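Local coordinates for mRNA interferase toxin YafQ (Escherichia coli, PDB 4MMG), which cleaves mRNA on the ribosome at lysine codons followed by G or A, stopping translation elongation as the toxin of a type II toxin-antitoxin pair, at residues A[5-10]-A[75-80]; A[25-30]-A[66-71]; A[30-35]-A[71-76]; A[37-42]-A[82-87]. The protein carries 1 engineered substitution. One frame throughout, in Å; residues are numbered along the deposited sequence.

Contacts 3 and 4 lie in the core and contacts 1 and 2 at the surface of this small RelE-family fold. Contact 3 (30-35 with 71-76) and contact 4 (37-42 with 82-87) set successive turns of helix 29-40 on neighbouring antiparallel strands, 71-77 and 81-88, through aliphatic and aromatic carbon with no hydrogen bond across either. Contact 2 (25-30 with 66-71) begins at the start of the same helix and shares W71 with contact 3, but adds a salt bridge. Contact 1 (5-10 with 75-80), about 24 Å from contact 2 centre to centre, is polar: an arginine and backbone groups join the N-terminal segment to a hairpin turn.

Contact 1: A[5-10]-A[75-80]; sequences IQRDIE and YKLTDK
The backbones of 5-10 and 75-80 come closest at R7 and K80, whose CA atoms are 4.4 Å apart. Here the N-terminal segment, leading into edge strand 8-11, meets the turn of the beta hairpin formed by strands 71-77 and 81-88. D8 N donates to K80 O over 3.1 Å, reaching the oxygen from above its carbonyl plane, and a CA-H...O contact from R7 CA falls on the same oxygen. A water completes the junction by donating to both Q6 O and K80 O. The turn is shaped by T78, whose OG1 accepts from K80 N in an ST turn; threonine suits the place because its short hydroxyl can bend back to the backbone.

R7, in one of its two conformers, carries the side-chain contact. Its chain runs extended to CD, with CG anti to the backbone N (chi1 178°), and a bend at chi3 (-75°) then turns NE toward T78 O. NE gives that oxygen a 2.9 Å bond nearly along the C=O axis, and a weak second one from NH2 converges on it. Arginine fits because it pairs several N-H groups with a flat surface that tolerates a methyl. NH1 is engaged by N42, beyond the helix 29-40, while D79 lies near as an opposite charge. Over the centre of the guanidinium face sits L77 CD1, 3.4 Å from R7 CZ.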
# COMPACT_ATOMS: atom_id res chain seq x y z
N ILE A 5 -6.89 -15.62 17.17
CA ILE A 5 -6.12 -14.66 16.38
C ILE A 5 -7.00 -13.85 15.43
O ILE A 5 -7.65 -14.40 14.53
CB ILE A 5 -5.02 -15.39 15.58
N GLN A 6 -7.01 -12.53 15.63
CA GLN A 6 -7.68 -11.63 14.70
C GLN A 6 -6.65 -10.71 14.09
O GLN A 6 -5.87 -10.08 14.81
CB GLN A 6 -8.74 -10.80 15.42
CG GLN A 6 -9.85 -11.60 16.06
CD GLN A 6 -11.05 -10.73 16.38
OE1 GLN A 6 -11.57 -10.03 15.51
NE2 GLN A 6 -11.49 -10.77 17.63
N ARG A 7 -6.65 -10.63 12.76
CA ARG A 7 -5.73 -9.74 12.05
C ARG A 7 -6.11 -8.28 12.32
O ARG A 7 -7.28 -7.92 12.26
CB ARG A 7 -5.76 -10.03 10.55
CG ARG A 7 -4.87 -9.11 9.71
CD ARG A 7 -5.07 -9.33 8.21
NE ARG A 7 -4.45 -10.57 7.73
CZ ARG A 7 -4.80 -11.21 6.62
NH1 ARG A 7 -5.78 -10.75 5.84
NH2 ARG A 7 -4.16 -12.32 6.28
N ASP A 8 -5.11 -7.46 12.60
CA ASP A 8 -5.35 -6.05 12.89
C ASP A 8 -5.20 -5.18 11.64
O ASP A 8 -4.95 -5.67 10.55
CB ASP A 8 -4.46 -5.57 14.04
CG ASP A 8 -3.02 -5.27 13.62
OD1 ASP A 8 -2.63 -5.49 12.45
OD2 ASP A 8 -2.26 -4.81 14.48
N ILE A 9 -5.35 -3.88 11.80
CA ILE A 9 -5.06 -2.95 10.72
C ILE A 9 -4.13 -1.92 11.29
O ILE A 9 -4.41 -1.36 12.36
CB ILE A 9 -6.32 -2.24 10.20
CG1 ILE A 9 -7.36 -3.25 9.72
CG2 ILE A 9 -5.95 -1.31 9.04
CD1 ILE A 9 -8.70 -2.61 9.40
N GLU A 10 -3.03 -1.66 10.61
CA GLU A 10 -2.04 -0.70 11.09
C GLU A 10 -1.67 0.31 10.01
O GLU A 10 -1.69 -0.01 8.81
CB GLU A 10 -0.78 -1.40 11.58
CG GLU A 10 -1.03 -2.50 12.60
CD GLU A 10 0.25 -3.18 13.05
OE1 GLU A 10 1.35 -2.81 12.57
OE2 GLU A 10 0.16 -4.10 13.89
N TYR A 75 2.88 -2.24 1.58
CA TYR A 75 2.16 -2.72 2.76
C TYR A 75 2.73 -4.07 3.21
O TYR A 75 3.44 -4.74 2.46
CB TYR A 75 0.65 -2.83 2.45
CG TYR A 75 0.33 -3.92 1.46
CD1 TYR A 75 0.48 -3.72 0.10
CD2 TYR A 75 -0.09 -5.17 1.90
CE1 TYR A 75 0.21 -4.73 -0.81
CE2 TYR A 75 -0.35 -6.18 1.01
CZ TYR A 75 -0.20 -5.96 -0.34
OH TYR A 75 -0.47 -6.99 -1.21
N LYS A 76 2.42 -4.46 4.45
CA LYS A 76 2.80 -5.77 4.94
C LYS A 76 1.53 -6.54 5.27
O LYS A 76 0.58 -5.97 5.81
CB LYS A 76 3.70 -5.66 6.17
CG LYS A 76 3.97 -7.01 6.85
CD LYS A 76 4.97 -6.88 7.98
CE LYS A 76 6.39 -6.71 7.46
NZ LYS A 76 7.35 -6.54 8.58
N LEU A 77 1.50 -7.82 4.91
CA LEU A 77 0.35 -8.66 5.21
C LEU A 77 0.80 -10.01 5.75
O LEU A 77 1.46 -10.79 5.05
CB LEU A 77 -0.55 -8.84 3.99
CG LEU A 77 -1.82 -9.66 4.22
CD1 LEU A 77 -2.76 -8.92 5.14
CD2 LEU A 77 -2.48 -9.95 2.89
N THR A 78 0.45 -10.27 7.01
CA THR A 78 0.64 -11.59 7.60
C THR A 78 -0.70 -12.08 8.14
O THR A 78 -1.73 -11.40 7.98
CB THR A 78 1.66 -11.56 8.75
OG1 THR A 78 1.08 -10.89 9.87
CG2 THR A 78 2.93 -10.84 8.32
N ASP A 79 -0.71 -13.24 8.77
CA ASP A 79 -1.94 -13.73 9.39
C ASP A 79 -2.37 -12.83 10.55
O ASP A 79 -3.56 -12.76 10.88
CB ASP A 79 -1.78 -15.18 9.87
CG ASP A 79 -1.62 -16.17 8.73
OD1 ASP A 79 -1.88 -15.80 7.57
OD2 ASP A 79 -1.24 -17.32 9.01
N LYS A 80 -1.41 -12.13 11.14
CA LYS A 80 -1.65 -11.32 12.33
C LYS A 80 -1.89 -9.84 12.04
O LYS A 80 -2.53 -9.14 12.82
CB LYS A 80 -0.47 -11.43 13.29
CG LYS A 80 -0.28 -12.82 13.88
CD LYS A 80 0.79 -12.81 14.95
CE LYS A 80 1.05 -14.22 15.44
NZ LYS A 80 -0.22 -15.00 15.49
O HOH W 1 -3.08 -9.85 15.37

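Contact 2: A[25-30]-A[66-71]; sequences RHKDMN and HVEPDW. With SO4 (sulfate ion), chain D.
A lysine laid over a tryptophan face and tied to a glutamate makes this surface contact, where the loop entering helix 29-40 meets the bulged turn between strands 63-66 and 71-77. K27 CB sits over the six-membered ring of W71 in a CH-pi contact, 3.9 Å from the centroid, and K27 CE packs on the same face nearer the rim, 3.5 Å from W71 CE3. Bends at chi2 and chi3 (-58° and -61°) curl the chain, and NZ reaches E68 OE1 on its syn side in a 2.8 Å salt bridge. Lysine suits this place because its methylenes can cover an indole while its ammonium pairs with an acid.

V67 CG1 lies against the opposite face of the indole. D28 O, from the N-cap residue, approaches the ring edge, 3.3 Å from W71 CZ3, and M29 SD makes an oblique Met-aromatic contact, 4.1 Å from W71 CH2. V67 and E68 both face W71 in a classic beta bulge, their N-H groups converging on W71 O. D70 OD1 accepts from the backbone N of Q90, the engineered residue at the inferred proton-donor position, which probably places this turn beside the active site. M29 also packs on V19, A22 and Q23, so the contact joins helix 13-24, the first turn of helix 29-40 and the start of strand 71-77.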
# COMPACT_ATOMS: atom_id res chain seq x y z
N ARG A 25 -1.07 16.72 -3.80
CA ARG A 25 -0.62 16.65 -5.19
C ARG A 25 -1.73 16.25 -6.17
O ARG A 25 -1.46 16.00 -7.34
CB ARG A 25 0.59 15.73 -5.31
CG ARG A 25 1.80 16.29 -4.59
CD ARG A 25 3.05 15.42 -4.73
NE ARG A 25 4.19 16.04 -4.05
CZ ARG A 25 5.36 15.46 -3.87
NH1 ARG A 25 5.57 14.23 -4.32
NH2 ARG A 25 6.34 16.10 -3.23
N HIS A 26 -2.96 16.20 -5.67
CA HIS A 26 -4.17 16.00 -6.47
C HIS A 26 -4.30 14.60 -7.04
O HIS A 26 -4.91 14.41 -8.09
CB HIS A 26 -4.29 17.08 -7.56
CG HIS A 26 -4.11 18.47 -7.05
ND1 HIS A 26 -4.84 18.97 -5.99
CD2 HIS A 26 -3.27 19.46 -7.43
CE1 HIS A 26 -4.47 20.21 -5.75
NE2 HIS A 26 -3.51 20.53 -6.60
N LYS A 27 -3.75 13.61 -6.34
CA LYS A 27 -3.99 12.23 -6.74
C LYS A 27 -5.46 11.85 -6.53
O LYS A 27 -6.14 12.42 -5.67
CB LYS A 27 -3.08 11.27 -5.97
CG LYS A 27 -1.58 11.55 -6.09
CD LYS A 27 -1.10 11.54 -7.54
CE LYS A 27 -1.33 10.19 -8.17
NZ LYS A 27 -0.72 10.11 -9.53
N ASP A 28 -5.93 10.89 -7.31
CA ASP A 28 -7.30 10.39 -7.16
C ASP A 28 -7.37 9.46 -5.96
O ASP A 28 -7.09 8.25 -6.06
CB ASP A 28 -7.71 9.65 -8.43
CG ASP A 28 -9.14 9.17 -8.39
OD1 ASP A 28 -9.79 9.25 -7.33
OD2 ASP A 28 -9.63 8.69 -9.45
N MET A 29 -7.76 10.01 -4.81
CA MET A 29 -7.67 9.27 -3.56
C MET A 29 -8.63 8.09 -3.51
O MET A 29 -8.37 7.10 -2.81
CB MET A 29 -7.87 10.21 -2.36
CG MET A 29 -6.88 11.37 -2.33
SD MET A 29 -5.16 10.87 -2.40
CE MET A 29 -4.97 10.05 -0.82
N ASN A 30 -9.71 8.17 -4.28
CA ASN A 30 -10.62 7.04 -4.35
C ASN A 30 -9.95 5.76 -4.85
O ASN A 30 -10.31 4.67 -4.43
CB ASN A 30 -11.85 7.37 -5.21
CG ASN A 30 -12.86 8.25 -4.47
OD1 ASN A 30 -12.84 8.34 -3.25
ND2 ASN A 30 -13.75 8.89 -5.23
N HIS A 66 0.48 -1.56 -7.38
CA HIS A 66 0.42 -0.32 -8.15
C HIS A 66 -1.00 0.22 -8.16
O HIS A 66 -1.91 -0.43 -8.69
CB HIS A 66 0.88 -0.55 -9.59
CG HIS A 66 2.37 -0.46 -9.78
ND1 HIS A 66 3.24 -1.43 -9.32
CD2 HIS A 66 3.13 0.47 -10.40
CE1 HIS A 66 4.47 -1.10 -9.66
NE2 HIS A 66 4.44 0.05 -10.31
N VAL A 67 -1.20 1.40 -7.56
CA VAL A 67 -2.47 2.10 -7.70
C VAL A 67 -2.57 2.66 -9.13
O VAL A 67 -3.64 2.63 -9.74
CB VAL A 67 -2.59 3.24 -6.66
CG1 VAL A 67 -4.00 3.85 -6.70
CG2 VAL A 67 -2.27 2.71 -5.26
N GLU A 68 -1.45 3.16 -9.62
CA GLU A 68 -1.31 3.71 -10.98
C GLU A 68 0.12 3.38 -11.42
O GLU A 68 0.91 2.90 -10.60
CB GLU A 68 -1.52 5.22 -10.96
CG GLU A 68 -2.91 5.63 -10.52
CD GLU A 68 -3.07 7.13 -10.38
OE1 GLU A 68 -2.07 7.88 -10.56
OE2 GLU A 68 -4.20 7.56 -10.09
N PRO A 69 0.48 3.63 -12.69
CA PRO A 69 1.84 3.23 -13.09
C PRO A 69 2.96 3.83 -12.24
O PRO A 69 3.98 3.17 -12.04
CB PRO A 69 1.93 3.72 -14.53
CG PRO A 69 0.53 3.59 -15.03
CD PRO A 69 -0.33 4.03 -13.86
N ASP A 70 2.78 5.05 -11.73
CA ASP A 70 3.78 5.63 -10.84
C ASP A 70 3.17 6.06 -9.51
O ASP A 70 3.53 7.09 -8.94
CB ASP A 70 4.51 6.80 -11.51
CG ASP A 70 5.77 7.23 -10.75
OD1 ASP A 70 6.44 6.37 -10.14
OD2 ASP A 70 6.08 8.45 -10.76
N TRP A 71 2.24 5.25 -9.01
CA TRP A 71 1.71 5.44 -7.66
C TRP A 71 1.64 4.07 -7.02
O TRP A 71 0.82 3.23 -7.42
CB TRP A 71 0.33 6.08 -7.70
CG TRP A 71 -0.25 6.42 -6.35
CD1 TRP A 71 0.37 6.33 -5.13
CD2 TRP A 71 -1.57 6.92 -6.09
NE1 TRP A 71 -0.48 6.76 -4.13
CE2 TRP A 71 -1.68 7.12 -4.70
CE3 TRP A 71 -2.66 7.22 -6.90
CZ2 TRP A 71 -2.85 7.60 -4.10
CZ3 TRP A 71 -3.83 7.70 -6.31
CH2 TRP A 71 -3.91 7.88 -4.93
S SO4 D . 8.86 13.12 -3.02
O1 SO4 D . 7.84 12.51 -3.90
O2 SO4 D . 10.18 12.64 -3.41
O3 SO4 D . 8.81 14.57 -3.20
O4 SO4 D . 8.62 12.79 -1.62
O HOH W 2 2.12 9.33 -8.06

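Contact 3: A[30-35]-A[71-76]; sequences NKLKYL and WILIYK
L32 lays its CB against the outer part of the W71 indole, 3.6 Å from W71 CZ2, with its CD2 slightly farther from the same atom. The two side chains cross at about a right angle, and the leucine comes to the ring obliquely. K31 adds only the start of its chain: CB comes to 4.5 Å from W71 CZ3, while the rest leads away from the strand, where its NZ forms a long, weak ion pair with E68. A lysine can serve at such a border because its CB is apolar and its charge is carried far from the core.

One turn along the helix, L35 meets L73. The methyls L35 CD2 and L73 CD2 are 3.8 Å apart, and the side chains cross obliquely. L32 also approaches L73, though more loosely, at 4.4 Å between the two CD1 atoms. Leucine suits position 73 because its forked end offers one methyl, CD2, to L35 and the other, CD1, to L32.

Helix 30-35 runs 30° from strand 71-76 in direction, with the segment axes 10.5 Å apart, a separation spanned by one layer of side chains from each element. W71 and L73 both point to the helix, whereas I72, between them, points to the other side of the sheet and meets L93 of helix 90-94. With no hydrogen bond crossing the interface, the attachment rests on burial of apolar surface and van der Waals contact, which is how the helix and sheet join near the centre of the chain.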
# COMPACT_ATOMS: atom_id res chain seq x y z
N ASN A 30 -9.71 8.17 -4.28
CA ASN A 30 -10.62 7.04 -4.35
C ASN A 30 -9.95 5.76 -4.85
O ASN A 30 -10.31 4.67 -4.43
CB ASN A 30 -11.85 7.37 -5.21
CG ASN A 30 -12.86 8.25 -4.47
OD1 ASN A 30 -12.84 8.34 -3.25
ND2 ASN A 30 -13.75 8.89 -5.23
N LYS A 31 -8.94 5.89 -5.72
CA LYS A 31 -8.24 4.70 -6.21
C LYS A 31 -7.45 4.02 -5.10
O LYS A 31 -7.41 2.80 -5.01
CB LYS A 31 -7.32 5.06 -7.38
CG LYS A 31 -8.04 5.54 -8.63
CD LYS A 31 -7.05 5.66 -9.78
CE LYS A 31 -7.73 6.04 -11.09
NZ LYS A 31 -6.76 5.97 -12.22
N LEU A 32 -6.82 4.82 -4.25
CA LEU A 32 -6.06 4.26 -3.14
C LEU A 32 -7.02 3.66 -2.12
O LEU A 32 -6.78 2.57 -1.58
CB LEU A 32 -5.19 5.33 -2.49
CG LEU A 32 -4.45 4.89 -1.23
CD1 LEU A 32 -3.46 3.79 -1.56
CD2 LEU A 32 -3.77 6.07 -0.56
N LYS A 33 -8.11 4.36 -1.85
CA LYS A 33 -9.11 3.88 -0.89
C LYS A 33 -9.69 2.53 -1.33
O LYS A 33 -9.88 1.64 -0.49
CB LYS A 33 -10.21 4.92 -0.69
CG LYS A 33 -9.71 6.17 0.05
CD LYS A 33 -10.74 7.28 0.06
CE LYS A 33 -10.17 8.52 0.73
NZ LYS A 33 -11.10 9.67 0.71
N TYR A 34 -9.95 2.37 -2.62
CA TYR A 34 -10.53 1.12 -3.10
C TYR A 34 -9.59 -0.06 -2.85
O TYR A 34 -10.00 -1.11 -2.36
CB TYR A 34 -10.92 1.22 -4.58
CG TYR A 34 -11.77 0.06 -5.03
CD1 TYR A 34 -13.11 0.00 -4.70
CD2 TYR A 34 -11.23 -0.99 -5.76
CE1 TYR A 34 -13.91 -1.05 -5.09
CE2 TYR A 34 -12.02 -2.06 -6.17
CZ TYR A 34 -13.36 -2.08 -5.82
OH TYR A 34 -14.17 -3.12 -6.20
N LEU A 35 -8.31 0.14 -3.16
CA LEU A 35 -7.30 -0.87 -2.92
C LEU A 35 -7.18 -1.19 -1.43
O LEU A 35 -7.13 -2.36 -1.04
CB LEU A 35 -5.96 -0.39 -3.47
CG LEU A 35 -4.73 -1.23 -3.13
CD1 LEU A 35 -4.89 -2.67 -3.58
CD2 LEU A 35 -3.52 -0.60 -3.80
N TRP A 71 2.24 5.25 -9.01
CA TRP A 71 1.71 5.44 -7.66
C TRP A 71 1.64 4.07 -7.02
O TRP A 71 0.82 3.23 -7.42
CB TRP A 71 0.33 6.08 -7.70
CG TRP A 71 -0.25 6.42 -6.35
CD1 TRP A 71 0.37 6.33 -5.13
CD2 TRP A 71 -1.57 6.92 -6.09
NE1 TRP A 71 -0.48 6.76 -4.13
CE2 TRP A 71 -1.68 7.12 -4.70
CE3 TRP A 71 -2.66 7.22 -6.90
CZ2 TRP A 71 -2.85 7.60 -4.10
CZ3 TRP A 71 -3.83 7.70 -6.31
CH2 TRP A 71 -3.91 7.88 -4.93
N ILE A 72 2.51 3.85 -6.04
CA ILE A 72 2.71 2.56 -5.39
C ILE A 72 2.17 2.59 -3.98
O ILE A 72 2.27 3.62 -3.30
CB ILE A 72 4.22 2.27 -5.27
CG1 ILE A 72 4.91 2.42 -6.61
CG2 ILE A 72 4.47 0.89 -4.66
CD1 ILE A 72 4.53 1.37 -7.51
N LEU A 73 1.62 1.46 -3.53
CA LEU A 73 1.34 1.22 -2.12
C LEU A 73 2.28 0.12 -1.63
O LEU A 73 2.31 -0.97 -2.22
CB LEU A 73 -0.10 0.77 -1.93
CG LEU A 73 -0.42 0.25 -0.52
CD1 LEU A 73 -0.36 1.38 0.48
CD2 LEU A 73 -1.77 -0.45 -0.45
N ILE A 74 3.04 0.41 -0.58
CA ILE A 74 3.85 -0.60 0.10
C ILE A 74 3.13 -0.95 1.40
O ILE A 74 2.78 -0.08 2.21
CB ILE A 74 5.28 -0.11 0.42
CG1 ILE A 74 6.07 0.13 -0.86
CG2 ILE A 74 6.00 -1.13 1.29
CD1 ILE A 74 7.45 0.74 -0.62
N TYR A 75 2.88 -2.24 1.58
CA TYR A 75 2.16 -2.72 2.76
C TYR A 75 2.73 -4.07 3.21
O TYR A 75 3.44 -4.74 2.46
CB TYR A 75 0.65 -2.83 2.45
CG TYR A 75 0.33 -3.92 1.46
CD1 TYR A 75 0.48 -3.72 0.10
CD2 TYR A 75 -0.09 -5.17 1.90
CE1 TYR A 75 0.21 -4.73 -0.81
CE2 TYR A 75 -0.35 -6.18 1.01
CZ TYR A 75 -0.20 -5.96 -0.34
OH TYR A 75 -0.47 -6.99 -1.21
N LYS A 76 2.42 -4.46 4.45
CA LYS A 76 2.80 -5.77 4.94
C LYS A 76 1.53 -6.54 5.27
O LYS A 76 0.58 -5.97 5.81
CB LYS A 76 3.70 -5.66 6.17
CG LYS A 76 3.97 -7.01 6.85
CD LYS A 76 4.97 -6.88 7.98
CE LYS A 76 6.39 -6.71 7.46
NZ LYS A 76 7.35 -6.54 8.58

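Contact 4: A[37-42]-A[82-87]; sequences TLLINN and LRFERT. With SO4 (sulfate ion), chain E.
The last turns of helix 29-40 pack here on strand 81-88, in the buried helix-on-sheet layer of the RelE-family fold. L82 fits between two helix residues: its CD2 lies 3.6 Å from L39 C and equally near I40 N, close against the helix backbone, and 3.8 Å from L39 CB. A branched leucine can fill such a groove with one methyl while CD1 stands over the rim of the F84 ring.

I40 CG1 meets F84 at the ring edge, in its plane, 4.0 Å from F84 CE2, with the side chains crossing at about a right angle. L39 CD1 comes obliquely to F84 CE1, also at 4.0 Å. A flat phenyl suits the spot, offering its edge to the helix while its ring also meets that of Y11. On strand 81-88, R83 instead bonds E85 in a salt bridge and holds a sulfate probably taken from the crystallisation liquor. The helix ends beyond I40 in a Schellman motif at N42. Apolar side chains of helix 29-40 thus rest on an inner strand of the antiparallel part of the sheet, as in the alpha+beta fold of RelE-family toxins.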
# COMPACT_ATOMS: atom_id res chain seq x y z
N THR A 37 -9.41 -0.86 0.84
CA THR A 37 -10.61 -1.57 1.29
C THR A 37 -10.55 -3.06 0.95
O THR A 37 -10.94 -3.92 1.75
CB THR A 37 -11.88 -0.90 0.77
OG1 THR A 37 -11.94 0.44 1.28
CG2 THR A 37 -13.11 -1.67 1.21
N LEU A 38 -10.03 -3.39 -0.24
CA LEU A 38 -9.88 -4.80 -0.60
C LEU A 38 -8.97 -5.53 0.38
O LEU A 38 -9.27 -6.63 0.83
CB LEU A 38 -9.34 -4.93 -2.03
CG LEU A 38 -10.26 -4.45 -3.15
CD1 LEU A 38 -9.54 -4.58 -4.49
CD2 LEU A 38 -11.58 -5.22 -3.17
N LEU A 39 -7.86 -4.89 0.74
CA LEU A 39 -6.93 -5.46 1.71
C LEU A 39 -7.56 -5.59 3.10
O LEU A 39 -7.47 -6.65 3.73
CB LEU A 39 -5.64 -4.64 1.76
CG LEU A 39 -4.78 -4.81 0.51
CD1 LEU A 39 -3.86 -3.63 0.33
CD2 LEU A 39 -3.97 -6.09 0.63
N ILE A 40 -8.19 -4.52 3.56
CA ILE A 40 -8.83 -4.52 4.88
C ILE A 40 -9.89 -5.61 4.98
O ILE A 40 -9.99 -6.30 6.00
CB ILE A 40 -9.44 -3.14 5.18
CG1 ILE A 40 -8.32 -2.14 5.50
CG2 ILE A 40 -10.45 -3.21 6.34
CD1 ILE A 40 -8.77 -0.69 5.44
N ASN A 41 -10.67 -5.78 3.91
CA ASN A 41 -11.75 -6.77 3.89
C ASN A 41 -11.29 -8.20 3.58
O ASN A 41 -12.12 -9.12 3.54
CB ASN A 41 -12.82 -6.35 2.88
CG ASN A 41 -13.61 -5.15 3.34
OD1 ASN A 41 -13.49 -4.71 4.49
ND2 ASN A 41 -14.44 -4.62 2.45
N ASN A 42 -9.98 -8.38 3.36
CA ASN A 42 -9.44 -9.69 2.99
C ASN A 42 -10.05 -10.23 1.70
O ASN A 42 -10.26 -11.45 1.55
CB ASN A 42 -9.60 -10.70 4.14
CG ASN A 42 -8.70 -11.91 3.99
OD1 ASN A 42 -7.55 -11.79 3.57
ND2 ASN A 42 -9.22 -13.08 4.34
N LEU A 82 -2.25 -6.41 9.02
CA LEU A 82 -2.18 -5.70 7.75
C LEU A 82 -1.64 -4.33 8.09
O LEU A 82 -2.26 -3.60 8.88
CB LEU A 82 -3.56 -5.58 7.12
CG LEU A 82 -3.73 -4.53 6.01
CD1 LEU A 82 -2.84 -4.82 4.80
CD2 LEU A 82 -5.20 -4.47 5.58
N ARG A 83 -0.50 -3.96 7.53
CA ARG A 83 0.11 -2.68 7.84
C ARG A 83 0.35 -1.86 6.58
O ARG A 83 1.09 -2.27 5.68
CB ARG A 83 1.43 -2.87 8.60
CG ARG A 83 2.17 -1.58 8.92
CD ARG A 83 3.37 -1.88 9.81
NE ARG A 83 4.09 -0.68 10.21
CZ ARG A 83 3.85 -0.01 11.34
NH1 ARG A 83 2.92 -0.43 12.18
NH2 ARG A 83 4.55 1.08 11.62
N PHE A 84 -0.32 -0.71 6.49
CA PHE A 84 -0.07 0.23 5.41
C PHE A 84 1.19 1.02 5.72
O PHE A 84 1.25 1.75 6.71
CB PHE A 84 -1.29 1.12 5.22
CG PHE A 84 -2.52 0.37 4.80
CD1 PHE A 84 -2.64 -0.10 3.51
CD2 PHE A 84 -3.53 0.10 5.71
CE1 PHE A 84 -3.76 -0.82 3.11
CE2 PHE A 84 -4.65 -0.62 5.33
CZ PHE A 84 -4.77 -1.07 4.02
N GLU A 85 2.21 0.87 4.88
CA GLU A 85 3.55 1.36 5.22
C GLU A 85 3.96 2.66 4.54
O GLU A 85 4.39 3.60 5.22
CB GLU A 85 4.59 0.26 4.95
CG GLU A 85 5.96 0.58 5.48
CD GLU A 85 6.03 0.61 7.00
OE1 GLU A 85 5.13 0.06 7.67
OE2 GLU A 85 7.00 1.20 7.53
N ARG A 86 3.87 2.71 3.22
CA ARG A 86 4.17 3.93 2.46
C ARG A 86 3.31 3.98 1.21
O ARG A 86 2.83 2.95 0.73
CB ARG A 86 5.64 3.98 2.03
CG ARG A 86 6.63 4.27 3.15
CD ARG A 86 7.77 5.15 2.68
NE ARG A 86 7.31 6.48 2.28
CZ ARG A 86 8.08 7.40 1.70
NH1 ARG A 86 9.35 7.13 1.43
NH2 ARG A 86 7.57 8.57 1.36
N THR A 87 3.11 5.19 0.70
CA THR A 87 2.53 5.34 -0.63
C THR A 87 3.12 6.56 -1.34
O THR A 87 3.42 7.57 -0.70
CB THR A 87 0.98 5.39 -0.59
OG1 THR A 87 0.47 5.29 -1.92
CG2 THR A 87 0.47 6.67 0.05
S SO4 E . 7.92 2.04 10.95
O1 SO4 E . 9.05 2.36 10.08
O2 SO4 E . 6.93 1.25 10.22
O3 SO4 E . 7.33 3.29 11.43
O4 SO4 E . 8.40 1.27 12.09